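Local coordinates for protein phosphodiesterase (Pseudomonas aeruginosa, PDB 4G75) that is a colicin M-like bacteriocin that binds magnesium and probably kills related bacteria by hydrolysing a lipid-linked precursor of peptidoglycan, at residues Thr9-Gly23 with Tyr39-Asn51. Numbering follows the deposited sequence.
Sequences TIVAGQGDFSAYNYG and YISKGQRDVAYVN. With EDO (1,2-ethanediol), chain I; EDO (1,2-ethanediol), chain H.
Asp46 sets its CB over one face of the Phe17 ring, 3.4 Å from the centroid, a CH-pi contact 3° off the ring normal. Val50 holds CG1 anti to its carbonyl carbon, at the edge of the same ring and 3.6 Å from Phe17 CZ, while Val50 CG2, between backbone N and carbonyl carbon, turns to Ala12 CB and Ile10 CD1. Where helix 18-23 meets the start of segment 39-51, the rings of Tyr22 and Tyr39 form an edge-to-face pair, planes at 51°, with Tyr22 CD2 above the Tyr39 ring centre. Two glycines let the backbones close up: Gly43 CA lies 3.7 Å from Tyr20 CB, and Gly23 CA packs on Tyr39 CB. This is a roughly antiparallel helix pair, 18-23 against 39-49 (axes at 147°, closest approach 6.9 Å), with the extended segment 9-13 continuing past Val47 to Val50 and Asn51, away from the magnesium site. The Asn51 amide grips the backbone of Ile10 twice: OD1 takes Ile10 N on a lone pair (2.9 Å), and ND2 gives an almost straight bond to Ile10 O (2.9 Å). A water accepts from Gln14 NE2 and Gln44 N and donates to Ile40 O, and a 1,2-ethanediol bridges Gln14 OE1 to Gln44 OE1.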
# COMPACT_ATOMS: atom_id res chain seq x y z
N THR A 9 -15.03 6.05 -0.17
CA THR A 9 -15.60 4.72 -0.43
C THR A 9 -16.41 4.78 -1.71
O THR A 9 -17.18 5.71 -1.90
CB THR A 9 -16.53 4.28 0.71
OG1 THR A 9 -15.79 4.19 1.93
CG2 THR A 9 -17.15 2.93 0.40
N ILE A 10 -16.24 3.79 -2.59
CA ILE A 10 -17.05 3.75 -3.80
C ILE A 10 -18.06 2.62 -3.76
O ILE A 10 -17.95 1.70 -2.95
CB ILE A 10 -16.19 3.64 -5.08
CG1 ILE A 10 -15.47 2.29 -5.16
CG2 ILE A 10 -15.20 4.80 -5.16
CD1 ILE A 10 -14.89 2.02 -6.53
N VAL A 11 -19.04 2.70 -4.65
CA VAL A 11 -20.07 1.68 -4.78
C VAL A 11 -19.71 0.73 -5.90
O VAL A 11 -19.57 1.15 -7.05
CB VAL A 11 -21.44 2.32 -5.09
CG1 VAL A 11 -22.47 1.23 -5.38
CG2 VAL A 11 -21.89 3.20 -3.94
N ALA A 12 -19.54 -0.55 -5.59
CA ALA A 12 -19.15 -1.50 -6.61
C ALA A 12 -19.82 -2.86 -6.44
O ALA A 12 -20.15 -3.27 -5.33
CB ALA A 12 -17.64 -1.66 -6.64
N GLY A 13 -19.99 -3.55 -7.56
CA GLY A 13 -20.56 -4.89 -7.56
C GLY A 13 -19.79 -5.80 -8.50
O GLY A 13 -18.96 -5.34 -9.28
N GLN A 14 -20.07 -7.10 -8.42
CA GLN A 14 -19.37 -8.09 -9.24
C GLN A 14 -19.37 -7.72 -10.71
O GLN A 14 -18.38 -7.90 -11.42
CB GLN A 14 -20.02 -9.46 -9.06
CG GLN A 14 -19.77 -10.11 -7.71
CD GLN A 14 -20.81 -11.16 -7.38
OE1 GLN A 14 -22.01 -10.86 -7.29
NE2 GLN A 14 -20.38 -12.41 -7.20
N GLY A 15 -20.51 -7.21 -11.17
CA GLY A 15 -20.71 -6.87 -12.57
C GLY A 15 -19.86 -5.71 -13.07
O GLY A 15 -19.82 -5.45 -14.27
N ASP A 16 -19.19 -5.02 -12.16
CA ASP A 16 -18.27 -3.96 -12.57
C ASP A 16 -16.96 -4.51 -13.12
O ASP A 16 -16.19 -3.78 -13.75
CB ASP A 16 -17.97 -3.02 -11.41
CG ASP A 16 -19.12 -2.10 -11.10
OD1 ASP A 16 -19.68 -1.52 -12.05
OD2 ASP A 16 -19.46 -1.95 -9.90
N PHE A 17 -16.71 -5.79 -12.90
CA PHE A 17 -15.41 -6.36 -13.20
C PHE A 17 -15.41 -7.33 -14.37
O PHE A 17 -16.12 -8.32 -14.38
CB PHE A 17 -14.82 -6.97 -11.93
CG PHE A 17 -14.73 -5.98 -10.81
CD1 PHE A 17 -15.70 -5.95 -9.82
CD2 PHE A 17 -13.72 -5.04 -10.79
CE1 PHE A 17 -15.64 -5.00 -8.81
CE2 PHE A 17 -13.66 -4.10 -9.79
CZ PHE A 17 -14.62 -4.08 -8.80
N SER A 18 -14.59 -6.99 -15.36
CA SER A 18 -14.56 -7.71 -16.63
C SER A 18 -14.30 -9.21 -16.46
O SER A 18 -14.85 -10.03 -17.19
CB SER A 18 -13.51 -7.10 -17.55
OG SER A 18 -13.79 -5.72 -17.78
N ALA A 19 -13.46 -9.56 -15.49
CA ALA A 19 -13.13 -10.97 -15.30
C ALA A 19 -14.34 -11.76 -14.81
O ALA A 19 -14.59 -12.88 -15.27
CB ALA A 19 -11.95 -11.12 -14.32
N TYR A 20 -15.09 -11.18 -13.88
CA TYR A 20 -16.32 -11.78 -13.41
C TYR A 20 -17.29 -11.93 -14.57
O TYR A 20 -17.89 -12.99 -14.76
CB TYR A 20 -16.94 -10.93 -12.30
CG TYR A 20 -18.36 -11.33 -11.98
CD1 TYR A 20 -18.63 -12.31 -11.04
CD2 TYR A 20 -19.42 -10.72 -12.63
CE1 TYR A 20 -19.93 -12.68 -10.75
CE2 TYR A 20 -20.73 -11.08 -12.36
CZ TYR A 20 -20.97 -12.06 -11.42
OH TYR A 20 -22.28 -12.41 -11.16
N ASN A 21 -17.45 -10.87 -15.37
CA ASN A 21 -18.35 -10.93 -16.52
C ASN A 21 -17.96 -12.01 -17.51
O ASN A 21 -18.83 -12.64 -18.12
CB ASN A 21 -18.45 -9.56 -17.21
CG ASN A 21 -19.02 -8.50 -16.31
OD1 ASN A 21 -19.87 -8.78 -15.47
ND2 ASN A 21 -18.57 -7.26 -16.48
N TYR A 22 -16.66 -12.23 -17.68
CA TYR A 22 -16.18 -13.29 -18.55
C TYR A 22 -16.58 -14.66 -18.01
O TYR A 22 -17.00 -15.56 -18.75
CB TYR A 22 -14.65 -13.21 -18.71
CG TYR A 22 -14.13 -14.19 -19.73
CD1 TYR A 22 -14.17 -13.90 -21.09
CD2 TYR A 22 -13.61 -15.41 -19.33
CE1 TYR A 22 -13.69 -14.80 -22.03
CE2 TYR A 22 -13.13 -16.32 -20.26
CZ TYR A 22 -13.18 -16.01 -21.61
OH TYR A 22 -12.71 -16.91 -22.54
N GLY A 23 -16.44 -14.81 -16.69
CA GLY A 23 -16.87 -16.03 -16.03
C GLY A 23 -18.37 -16.24 -16.09
O GLY A 23 -18.83 -17.39 -16.20
N TYR A 39 -12.76 -17.46 -12.58
CA TYR A 39 -13.14 -16.15 -13.11
C TYR A 39 -14.24 -15.50 -12.28
O TYR A 39 -14.17 -14.31 -11.95
CB TYR A 39 -13.59 -16.25 -14.56
CG TYR A 39 -12.46 -16.18 -15.55
CD1 TYR A 39 -11.92 -14.96 -15.92
CD2 TYR A 39 -11.93 -17.33 -16.12
CE1 TYR A 39 -10.89 -14.88 -16.83
CE2 TYR A 39 -10.90 -17.26 -17.03
CZ TYR A 39 -10.38 -16.03 -17.38
OH TYR A 39 -9.34 -15.94 -18.28
N ILE A 40 -15.28 -16.27 -11.97
CA ILE A 40 -16.37 -15.75 -11.16
C ILE A 40 -15.85 -15.25 -9.82
O ILE A 40 -16.27 -14.19 -9.35
CB ILE A 40 -17.45 -16.82 -10.90
CG1 ILE A 40 -18.22 -17.11 -12.18
CG2 ILE A 40 -18.40 -16.37 -9.80
CD1 ILE A 40 -19.01 -15.93 -12.71
N SER A 41 -14.94 -16.00 -9.22
CA SER A 41 -14.47 -15.68 -7.88
C SER A 41 -13.77 -14.31 -7.82
O SER A 41 -13.76 -13.66 -6.78
CB SER A 41 -13.57 -16.78 -7.31
OG SER A 41 -12.29 -16.78 -7.92
N LYS A 42 -13.19 -13.87 -8.93
CA LYS A 42 -12.50 -12.58 -8.97
C LYS A 42 -13.44 -11.41 -8.68
O LYS A 42 -13.02 -10.38 -8.13
CB LYS A 42 -11.79 -12.38 -10.32
CG LYS A 42 -10.73 -13.44 -10.61
CD LYS A 42 -9.98 -13.17 -11.92
CE LYS A 42 -9.17 -14.41 -12.35
NZ LYS A 42 -8.10 -14.76 -11.34
N GLY A 43 -14.71 -11.56 -9.05
CA GLY A 43 -15.68 -10.49 -8.90
C GLY A 43 -15.85 -10.02 -7.46
O GLY A 43 -15.71 -8.83 -7.17
N GLN A 44 -16.15 -10.95 -6.55
CA GLN A 44 -16.37 -10.55 -5.17
C GLN A 44 -15.09 -10.09 -4.49
O GLN A 44 -15.11 -9.18 -3.65
CB GLN A 44 -17.04 -11.67 -4.36
CG GLN A 44 -17.64 -11.16 -3.05
CD GLN A 44 -18.64 -10.03 -3.27
OE1 GLN A 44 -19.28 -9.94 -4.33
NE2 GLN A 44 -18.78 -9.17 -2.28
N ARG A 45 -13.96 -10.70 -4.84
CA ARG A 45 -12.70 -10.22 -4.29
C ARG A 45 -12.43 -8.79 -4.77
O ARG A 45 -12.02 -7.94 -3.99
CB ARG A 45 -11.53 -11.15 -4.64
CG ARG A 45 -11.66 -12.56 -4.04
CD ARG A 45 -10.29 -13.25 -3.98
NE ARG A 45 -9.67 -13.33 -5.30
CZ ARG A 45 -9.92 -14.29 -6.19
NH1 ARG A 45 -10.78 -15.26 -5.89
NH2 ARG A 45 -9.33 -14.28 -7.37
N ASP A 46 -12.67 -8.53 -6.05
CA ASP A 46 -12.45 -7.19 -6.59
C ASP A 46 -13.32 -6.15 -5.90
O ASP A 46 -12.89 -5.01 -5.69
CB ASP A 46 -12.72 -7.17 -8.10
CG ASP A 46 -11.63 -7.86 -8.90
OD1 ASP A 46 -10.56 -8.17 -8.33
OD2 ASP A 46 -11.86 -8.08 -10.11
N VAL A 47 -14.55 -6.53 -5.57
CA VAL A 47 -15.45 -5.63 -4.85
C VAL A 47 -14.80 -5.19 -3.54
O VAL A 47 -14.87 -4.02 -3.16
CB VAL A 47 -16.81 -6.30 -4.58
CG1 VAL A 47 -17.60 -5.51 -3.52
CG2 VAL A 47 -17.62 -6.39 -5.88
N ALA A 48 -14.18 -6.14 -2.85
CA ALA A 48 -13.47 -5.83 -1.63
C ALA A 48 -12.26 -4.95 -1.92
O ALA A 48 -12.06 -3.94 -1.26
CB ALA A 48 -13.06 -7.11 -0.90
N TYR A 49 -11.48 -5.33 -2.92
CA TYR A 49 -10.23 -4.62 -3.22
C TYR A 49 -10.44 -3.14 -3.53
O TYR A 49 -9.65 -2.28 -3.09
CB TYR A 49 -9.45 -5.30 -4.36
CG TYR A 49 -8.86 -6.66 -4.03
CD1 TYR A 49 -8.16 -6.87 -2.86
CD2 TYR A 49 -8.99 -7.72 -4.93
CE1 TYR A 49 -7.60 -8.10 -2.57
CE2 TYR A 49 -8.43 -8.96 -4.65
CZ TYR A 49 -7.74 -9.15 -3.47
OH TYR A 49 -7.19 -10.37 -3.17
N VAL A 50 -11.49 -2.82 -4.29
CA VAL A 50 -11.68 -1.43 -4.70
C VAL A 50 -11.98 -0.50 -3.52
O VAL A 50 -11.93 0.71 -3.66
CB VAL A 50 -12.75 -1.24 -5.81
CG1 VAL A 50 -12.34 -1.97 -7.08
CG2 VAL A 50 -14.13 -1.68 -5.33
N ASN A 51 -12.30 -1.06 -2.35
CA ASN A 51 -12.42 -0.25 -1.14
C ASN A 51 -11.35 -0.55 -0.10
O ASN A 51 -11.49 -0.21 1.08
CB ASN A 51 -13.83 -0.33 -0.55
CG ASN A 51 -14.82 0.55 -1.28
OD1 ASN A 51 -14.53 1.72 -1.57
ND2 ASN A 51 -15.98 0.00 -1.61
C1 EDO I . -22.64 -8.04 -6.14
O1 EDO I . -22.67 -8.09 -7.57
C2 EDO I . -21.22 -7.72 -5.68
O2 EDO I . -21.13 -7.77 -4.25
C1 EDO H . -11.86 4.31 2.16
O1 EDO H . -11.35 4.31 3.50
C2 EDO H . -11.90 2.89 1.62
O2 EDO H . -12.75 2.09 2.46
O HOH W 1 -17.68 -13.30 -7.28